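One contact in two related proteins. Structure 1 is Dye type peroxidase A from Streptomyces lividans, which is a haem-containing dye-decolourising peroxidase that probably uses hydrogen peroxide to oxidise dyes and related aromatic compounds: PDB 6GZW (chain A, 1.41 Å), residues 292-297 and 334-339. Structure 2 is DyP-type peroxidase from Thermobifida cellulosilytica: PDB 4GS1 (chain B, 1.70 Å), residues 310-315 and 352-357. One frame, after least-squares fit of the local backbone (RMSD 0.64 Å); residues are numbered along the deposited sequences.

Structure 1 (6GZW). With HEM (protoporphyrin IX containing Fe), chain C.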
loop_
_atom_site.group_PDB
_atom_site.type_symbol
_atom_site.label_atom_id
_atom_site.label_comp_id
_atom_site.label_asym_id
_atom_site.label_seq_id
_atom_site.Cartn_x
_atom_site.Cartn_y
_atom_site.Cartn_z
ATOM N N ASP A 292 15.990 28.458 -11.863
ATOM C CA ASP A 292 16.246 29.735 -12.573
ATOM C C ASP A 292 15.127 30.819 -12.472
ATOM O O ASP A 292 15.338 31.963 -12.910
ATOM C CB ASP A 292 16.725 29.493 -14.003
ATOM C CG ASP A 292 15.672 28.906 -14.911
ATOM O OD1 ASP A 292 14.453 28.905 -14.606
ATOM O OD2 ASP A 292 16.112 28.448 -15.970
ATOM N N GLN A 293 13.974 30.476 -11.896
ATOM C CA GLN A 293 12.905 31.419 -11.539
ATOM C C GLN A 293 12.858 31.784 -10.063
ATOM O O GLN A 293 11.968 32.514 -9.642
ATOM C CB GLN A 293 11.545 30.817 -11.959
ATOM C CG GLN A 293 11.515 30.360 -13.397
ATOM C CD GLN A 293 11.775 31.502 -14.354
ATOM O OE1 GLN A 293 11.012 32.465 -14.370
ATOM N NE2 GLN A 293 12.843 31.402 -15.131
ATOM N N ASN A 294 13.784 31.240 -9.263
ATOM C CA ASN A 294 13.778 31.416 -7.809
ATOM C C ASN A 294 15.185 31.663 -7.274
ATOM O O ASN A 294 15.554 31.189 -6.183
ATOM C CB ASN A 294 13.194 30.142 -7.178
ATOM C CG ASN A 294 11.732 29.960 -7.488
ATOM O OD1 ASN A 294 10.875 30.655 -6.932
ATOM N ND2 ASN A 294 11.433 29.018 -8.392
ATOM N N GLY A 295 15.978 32.413 -8.046
ATOM C CA GLY A 295 17.322 32.786 -7.633
ATOM C C GLY A 295 18.196 31.608 -7.242
ATOM O O GLY A 295 19.019 31.725 -6.351
ATOM N N GLY A 296 18.021 30.464 -7.912
ATOM C CA GLY A 296 18.861 29.304 -7.693
ATOM C C GLY A 296 18.319 28.319 -6.645
ATOM O O GLY A 296 18.928 27.281 -6.444
ATOM N N ALA A 297 17.194 28.631 -5.998
ATOM C CA ALA A 297 16.570 27.692 -5.041
ATOM C C ALA A 297 16.246 26.344 -5.706
ATOM O O ALA A 297 15.735 26.305 -6.838
ATOM C CB ALA A 297 15.336 28.306 -4.442
ATOM N N VAL A 334 11.368 26.581 0.951
ATOM C CA VAL A 334 10.692 27.746 1.509
ATOM C C VAL A 334 10.395 28.833 0.448
ATOM O O VAL A 334 9.244 29.195 0.268
ATOM C CB VAL A 334 11.412 28.289 2.754
ATOM C CG1 VAL A 334 10.781 29.605 3.222
ATOM C CG2 VAL A 334 11.329 27.249 3.858
ATOM N N PRO A 335 11.426 29.322 -0.250
ATOM C CA PRO A 335 11.135 30.362 -1.270
ATOM C C PRO A 335 10.267 29.893 -2.436
ATOM O O PRO A 335 9.461 30.665 -2.944
ATOM C CB PRO A 335 12.526 30.807 -1.740
ATOM C CG PRO A 335 13.445 29.692 -1.362
ATOM C CD PRO A 335 12.868 29.081 -0.109
ATOM N N VAL A 336 10.371 28.625 -2.816
ATOM C CA VAL A 336 9.555 28.096 -3.896
ATOM C C VAL A 336 8.109 28.035 -3.406
ATOM O O VAL A 336 7.208 28.510 -4.094
ATOM C CB VAL A 336 10.066 26.735 -4.400
ATOM C CG1 VAL A 336 9.123 26.164 -5.443
ATOM C CG2 VAL A 336 11.480 26.868 -4.967
ATOM N N GLN A 337 7.867 27.466 -2.228
ATOM C CA GLN A 337 6.500 27.430 -1.701
ATOM C C GLN A 337 5.895 28.817 -1.472
ATOM O O GLN A 337 4.694 29.002 -1.703
ATOM C CB GLN A 337 6.390 26.539 -0.436
ATOM C CG GLN A 337 4.974 26.291 0.086
ATOM C CD GLN A 337 4.017 25.672 -0.941
ATOM O OE1 GLN A 337 4.447 25.032 -1.902
ATOM N NE2 GLN A 337 2.717 25.852 -0.727
ATOM N N ARG A 338 6.713 29.802 -1.072
ATOM C CA ARG A 338 6.199 31.186 -0.946
ATOM C C ARG A 338 5.632 31.630 -2.280
ATOM O O ARG A 338 4.570 32.247 -2.330
ATOM C CB ARG A 338 7.290 32.146 -0.523
ATOM C CG ARG A 338 7.635 32.103 0.947
ATOM C CD ARG A 338 8.534 33.295 1.275
ATOM N NE ARG A 338 8.960 33.332 2.674
ATOM C CZ ARG A 338 8.178 33.665 3.697
ATOM N NH1 ARG A 338 6.889 33.959 3.520
ATOM N NH2 ARG A 338 8.683 33.694 4.930
ATOM N N LYS A 339 6.354 31.305 -3.353
ATOM C CA LYS A 339 5.907 31.617 -4.704
ATOM C C LYS A 339 4.703 30.804 -5.132
ATOM O O LYS A 339 3.811 31.332 -5.794
ATOM C CB LYS A 339 7.001 31.336 -5.704
ATOM C CG LYS A 339 6.617 31.705 -7.126
ATOM C CD LYS A 339 7.842 31.928 -7.969
ATOM C CE LYS A 339 8.515 33.235 -7.609
ATOM N NZ LYS A 339 9.832 33.272 -8.278
HETATM C CHA HEM C . 8.060 19.820 -11.020
HETATM C CHB HEM C . 3.720 18.045 -9.816
HETATM C CHC HEM C . 4.196 20.046 -5.415
HETATM C CHD HEM C . 8.510 21.799 -6.629
HETATM C C1A HEM C . 6.852 19.173 -11.078
HETATM C C2A HEM C . 6.337 18.527 -12.240
HETATM C C3A HEM C . 5.121 18.038 -11.889
HETATM C C4A HEM C . 4.879 18.385 -10.519
HETATM C CMA HEM C . 4.165 17.237 -12.741
HETATM C CAA HEM C . 6.997 18.415 -13.607
HETATM C CBA HEM C . 7.887 17.206 -13.851
HETATM C CGA HEM C . 9.133 17.267 -13.034
HETATM O O1A HEM C . 10.146 17.926 -13.391
HETATM O O2A HEM C . 9.179 16.658 -11.926
HETATM C C1B HEM C . 3.483 18.424 -8.482
HETATM C C2B HEM C . 2.337 18.036 -7.729
HETATM C C3B HEM C . 2.433 18.585 -6.490
HETATM C C4B HEM C . 3.725 19.337 -6.493
HETATM C CMB HEM C . 1.198 17.208 -8.243
HETATM C CAB HEM C . 1.558 18.422 -5.309
HETATM C CBB HEM C . 0.787 17.370 -5.094
HETATM C C1C HEM C . 5.384 20.742 -5.363
HETATM C C2C HEM C . 5.845 21.468 -4.234
HETATM C C3C HEM C . 7.078 21.986 -4.590
HETATM C C4C HEM C . 7.364 21.532 -5.928
HETATM C CMC HEM C . 5.143 21.679 -2.928
HETATM C CAC HEM C . 7.990 22.878 -3.836
HETATM C CBC HEM C . 7.675 23.710 -2.831
HETATM C C1D HEM C . 8.715 21.313 -7.926
HETATM C C2D HEM C . 9.997 21.573 -8.609
HETATM C C3D HEM C . 9.883 21.029 -9.835
HETATM C C4D HEM C . 8.514 20.437 -9.877
HETATM C CMD HEM C . 11.222 22.278 -8.034
HETATM C CAD HEM C . 10.950 21.045 -10.918
HETATM C CBD HEM C . 10.937 22.346 -11.727
HETATM C CGD HEM C . 12.047 22.351 -12.732
HETATM O O1D HEM C . 11.837 21.975 -13.919
HETATM O O2D HEM C . 13.186 22.708 -12.369
HETATM N NA HEM C . 5.912 19.168 -10.058
HETATM N NB HEM C . 4.252 19.208 -7.716
HETATM N NC HEM C . 6.267 20.836 -6.386
HETATM N ND HEM C . 7.825 20.718 -8.740
HETATM FE FE HEM C . 6.088 20.014 -8.261
HETATM O O HOH W 1 6.913 18.369 -7.522
#
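Asn294 reaches across from the loop before strand 300-310 to Val336 and Lys339 of helix 333-343, in the C-terminal half of this peroxidase, beside the haem. The tight part is apolar: Ala297 CB rests 3.9 Å from Pro335 CG and also touches Val336 CG2. That methyl lies 4.0 Å from Asn294 CG, the side chains crossing at about a right angle. The other branch of Val336, CG1, anti to the backbone N (chi1 175°), packs 3.8 Å from the haem vinyl carbon CAC, so one valine joins loop and cofactor. ND2 of Asn294 is held by the carbonyls of Arg290 and Ile288. Its OD1 accepts a hydrogen bond of 3.1 Å from Lys339 NZ, the donor standing above the carbonyl plane. On the solvent side the contact loosens to this chain, bent at chi3, whose NZ lies 2.6 Å from Gln293 O. Gln293 leads away, its NE2 giving a 3.0 Å hydrogen bond to Asp292 OD1; Gly295 and Gly296 form the exposed corner of a type I' turn.

Structure 2 (4GS1). With HEM (protoporphyrin IX containing Fe), chain D.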
loop_
_atom_site.group_PDB
_atom_site.type_symbol
_atom_site.label_atom_id
_atom_site.label_comp_id
_atom_site.label_asym_id
_atom_site.label_seq_id
_atom_site.Cartn_x
_atom_site.Cartn_y
_atom_site.Cartn_z
ATOM N N GLU B 310 15.224 28.714 -11.659
ATOM C CA GLU B 310 15.441 30.035 -12.265
ATOM C C GLU B 310 14.425 31.094 -11.824
ATOM O O GLU B 310 14.695 32.293 -11.939
ATOM C CB GLU B 310 15.485 29.955 -13.798
ATOM C CG GLU B 310 16.539 29.005 -14.366
ATOM C CD GLU B 310 17.957 29.547 -14.322
ATOM O OE1 GLU B 310 18.191 30.637 -13.761
ATOM O OE2 GLU B 310 18.866 28.874 -14.865
ATOM N N ASN B 311 13.272 30.652 -11.324
ATOM C CA ASN B 311 12.229 31.552 -10.811
ATOM C C ASN B 311 12.369 31.749 -9.307
ATOM O O ASN B 311 11.562 32.445 -8.679
ATOM C CB ASN B 311 10.836 30.973 -11.120
ATOM C CG ASN B 311 9.694 31.918 -10.729
ATOM O OD1 ASN B 311 9.685 33.084 -11.131
ATOM N ND2 ASN B 311 8.731 31.419 -9.930
ATOM N N ASN B 312 13.391 31.132 -8.722
ATOM C CA ASN B 312 13.537 31.134 -7.273
ATOM C C ASN B 312 14.954 31.383 -6.786
ATOM O O ASN B 312 15.392 30.771 -5.815
ATOM C CB ASN B 312 13.022 29.810 -6.697
ATOM C CG ASN B 312 11.529 29.657 -6.871
ATOM O OD1 ASN B 312 10.747 30.264 -6.134
ATOM N ND2 ASN B 312 11.121 28.864 -7.855
ATOM N N LEU B 313 15.659 32.287 -7.463
ATOM C CA LEU B 313 17.007 32.686 -7.063
ATOM C C LEU B 313 17.993 31.514 -7.045
ATOM O O LEU B 313 19.010 31.549 -6.338
ATOM C CB LEU B 313 16.979 33.375 -5.687
ATOM C CG LEU B 313 15.899 34.428 -5.445
ATOM C CD1 LEU B 313 15.941 34.909 -4.002
ATOM C CD2 LEU B 313 16.054 35.599 -6.394
ATOM N N GLY B 314 17.702 30.479 -7.832
ATOM C CA GLY B 314 18.564 29.309 -7.903
ATOM C C GLY B 314 18.221 28.214 -6.907
ATOM O O GLY B 314 18.909 27.190 -6.856
ATOM N N ALA B 315 17.179 28.425 -6.107
ATOM C CA ALA B 315 16.800 27.458 -5.073
ATOM C C ALA B 315 16.550 26.054 -5.628
ATOM O O ALA B 315 15.916 25.883 -6.674
ATOM C CB ALA B 315 15.568 27.945 -4.293
ATOM N N VAL B 352 11.539 27.008 1.127
ATOM C CA VAL B 352 10.843 28.255 1.467
ATOM C C VAL B 352 10.613 29.207 0.281
ATOM O O VAL B 352 9.468 29.599 0.029
ATOM C CB VAL B 352 11.489 28.988 2.674
ATOM C CG1 VAL B 352 10.793 30.322 2.900
ATOM C CG2 VAL B 352 11.382 28.115 3.933
ATOM N N PRO B 353 11.670 29.564 -0.473
ATOM C CA PRO B 353 11.376 30.460 -1.599
ATOM C C PRO B 353 10.485 29.843 -2.671
ATOM O O PRO B 353 9.685 30.559 -3.282
ATOM C CB PRO B 353 12.762 30.775 -2.189
ATOM C CG PRO B 353 13.688 29.744 -1.620
ATOM C CD PRO B 353 13.121 29.365 -0.290
ATOM N N VAL B 354 10.636 28.551 -2.922
ATOM C CA VAL B 354 9.804 27.886 -3.917
ATOM C C VAL B 354 8.345 27.885 -3.480
ATOM O O VAL B 354 7.459 28.214 -4.273
ATOM C CB VAL B 354 10.308 26.458 -4.212
ATOM C CG1 VAL B 354 9.347 25.736 -5.157
ATOM C CG2 VAL B 354 11.722 26.518 -4.814
ATOM N N GLN B 355 8.093 27.545 -2.218
ATOM C CA GLN B 355 6.717 27.550 -1.712
ATOM C C GLN B 355 6.143 28.968 -1.767
ATOM O O GLN B 355 4.976 29.154 -2.118
ATOM C CB GLN B 355 6.646 26.979 -0.288
ATOM C CG GLN B 355 5.258 27.084 0.390
ATOM C CD GLN B 355 4.208 26.138 -0.183
ATOM O OE1 GLN B 355 4.456 25.426 -1.161
ATOM N NE2 GLN B 355 3.015 26.139 0.419
ATOM N N ARG B 356 6.963 29.967 -1.443
ATOM C CA ARG B 356 6.536 31.364 -1.597
ATOM C C ARG B 356 6.078 31.661 -3.021
ATOM O O ARG B 356 5.052 32.314 -3.223
ATOM C CB ARG B 356 7.656 32.334 -1.206
ATOM C CG ARG B 356 7.877 32.447 0.284
ATOM C CD ARG B 356 8.324 33.853 0.657
ATOM N NE ARG B 356 7.673 34.292 1.886
ATOM C CZ ARG B 356 8.223 34.209 3.092
ATOM N NH1 ARG B 356 9.447 33.714 3.232
ATOM N NH2 ARG B 356 7.553 34.629 4.158
ATOM N N SER B 357 6.838 31.190 -4.007
ATOM C CA SER B 357 6.448 31.388 -5.407
ATOM C C SER B 357 5.136 30.676 -5.747
ATOM O O SER B 357 4.271 31.240 -6.419
ATOM C CB SER B 357 7.554 30.941 -6.370
ATOM O OG SER B 357 8.701 31.772 -6.248
HETATM C CHA HEM D . 8.040 19.374 -9.941
HETATM C CHB HEM D . 3.897 17.397 -8.398
HETATM C CHC HEM D . 4.098 20.034 -4.323
HETATM C CHD HEM D . 8.461 21.712 -5.654
HETATM C C1A HEM D . 6.889 18.638 -9.874
HETATM C C2A HEM D . 6.413 17.767 -10.920
HETATM C C3A HEM D . 5.265 17.223 -10.489
HETATM C C4A HEM D . 4.994 17.726 -9.166
HETATM C CMA HEM D . 4.368 16.217 -11.251
HETATM C CAA HEM D . 7.131 17.539 -12.277
HETATM C CBA HEM D . 8.068 16.319 -12.242
HETATM C CGA HEM D . 9.291 16.552 -11.397
HETATM O O1A HEM D . 10.225 17.271 -11.864
HETATM O O2A HEM D . 9.349 16.007 -10.265
HETATM C C1B HEM D . 3.585 17.952 -7.178
HETATM C C2B HEM D . 2.375 17.689 -6.430
HETATM C C3B HEM D . 2.414 18.424 -5.307
HETATM C C4B HEM D . 3.662 19.164 -5.300
HETATM C CMB HEM D . 1.261 16.741 -6.936
HETATM C CAB HEM D . 1.383 18.504 -4.151
HETATM C CBB HEM D . 0.503 17.518 -3.885
HETATM C C1C HEM D . 5.299 20.721 -4.332
HETATM C C2C HEM D . 5.779 21.638 -3.307
HETATM C C3C HEM D . 6.996 22.088 -3.673
HETATM C C4C HEM D . 7.301 21.489 -4.951
HETATM C CMC HEM D . 5.005 21.960 -2.009
HETATM C CAC HEM D . 7.971 23.079 -2.978
HETATM C CBC HEM D . 7.616 23.987 -2.064
HETATM C C1D HEM D . 8.742 21.221 -6.902
HETATM C C2D HEM D . 9.980 21.457 -7.606
HETATM C C3D HEM D . 9.842 20.746 -8.937
HETATM C C4D HEM D . 8.542 20.122 -8.911
HETATM C CMD HEM D . 11.202 22.279 -7.134
HETATM C CAD HEM D . 10.894 20.694 -10.056
HETATM C CBD HEM D . 10.832 21.980 -10.883
HETATM C CGD HEM D . 11.910 21.905 -11.942
HETATM O O1D HEM D . 11.602 21.477 -13.089
HETATM O O2D HEM D . 13.085 22.241 -11.638
HETATM N NA HEM D . 6.011 18.602 -8.804
HETATM N NB HEM D . 4.350 18.861 -6.464
HETATM N NC HEM D . 6.251 20.664 -5.340
HETATM N ND HEM D . 7.916 20.423 -7.699
HETATM FE FE HEM D . 6.096 19.724 -7.126
#
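Asn312 packs its amide carbon against Val354 and directs OD1 to Ser357 of the helix. The tight part is apolar: Ala315 CB rests 3.7 Å from Pro353 CG and also touches Val354 CG2. That methyl lies 3.8 Å from Asn312 CG, the side chains crossing at about a right angle. The other branch of Val354, CG1, anti to the backbone N (chi1 175°), packs 3.7 Å from the haem vinyl carbon CAC and so joins loop and cofactor. ND2 of Asn312 is held by the carbonyls of Asn308 and Leu306. Its OD1 accepts a short hydrogen bond of 2.5 Å from Ser357 OG, the donor tilted 29° from the carbonyl plane. Farther out the contact is slighter: Asn311, with CG anti to its backbone N (chi1 -175°), brings ND2 to 3.7 Å from Ser357 OG, but its amide is held mainly from outside, by the Leu306 carbonyl and Gln361 OE1. On the solvent side are Glu310 and the exposed corner of a type I' turn, Leu313 and Gly314.

What differs
Asp292(A) stands against Glu310(B), both exposed and touched by crystal neighbours that may set their places. At the next position Gln293(A) corresponds to Asn311(B), with the CA atoms 1.0 Å apart after superposition. The amides occupy different places: Gln293(A) NE2 bonds Asp292(A) OD1 at 3.0 Å, a link absent from structure 2, where the nearest like atoms, Asn311(B) OD1 and Glu310(B) OE1, are 9.2 Å apart. Asn311(B) ND2 and Lys339(A) CD are 2.2 Å apart after superposition, so the asparagine amide lies near where the lysine chain runs in structure 1. Gly295(A) matches Leu313(B), which has an exposed side chain although phi is positive in both. Lys339(A) against Ser357(B), with CB atoms coinciding within the error, changes the donor of the polar link: chi1 is -177° against -66°, and neither CG to NZ of the lysine nor OG of the serine has a counterpart. Asn311(B) O stands 2.0 Å apart from the place of Lys339(A) NZ after superposition. Asn294(A) and Val336(A) keep their places with Asn312(B) and Val354(B), and haem is bound in both. The link to the asparagine is replaced, not lost: Lys339(A) NZ to Asn294(A) OD1 (3.1 Å), a potentially charged donor, against the neutral hydroxyl Ser357(B) OG to Asn312(B) OD1 (2.5 Å).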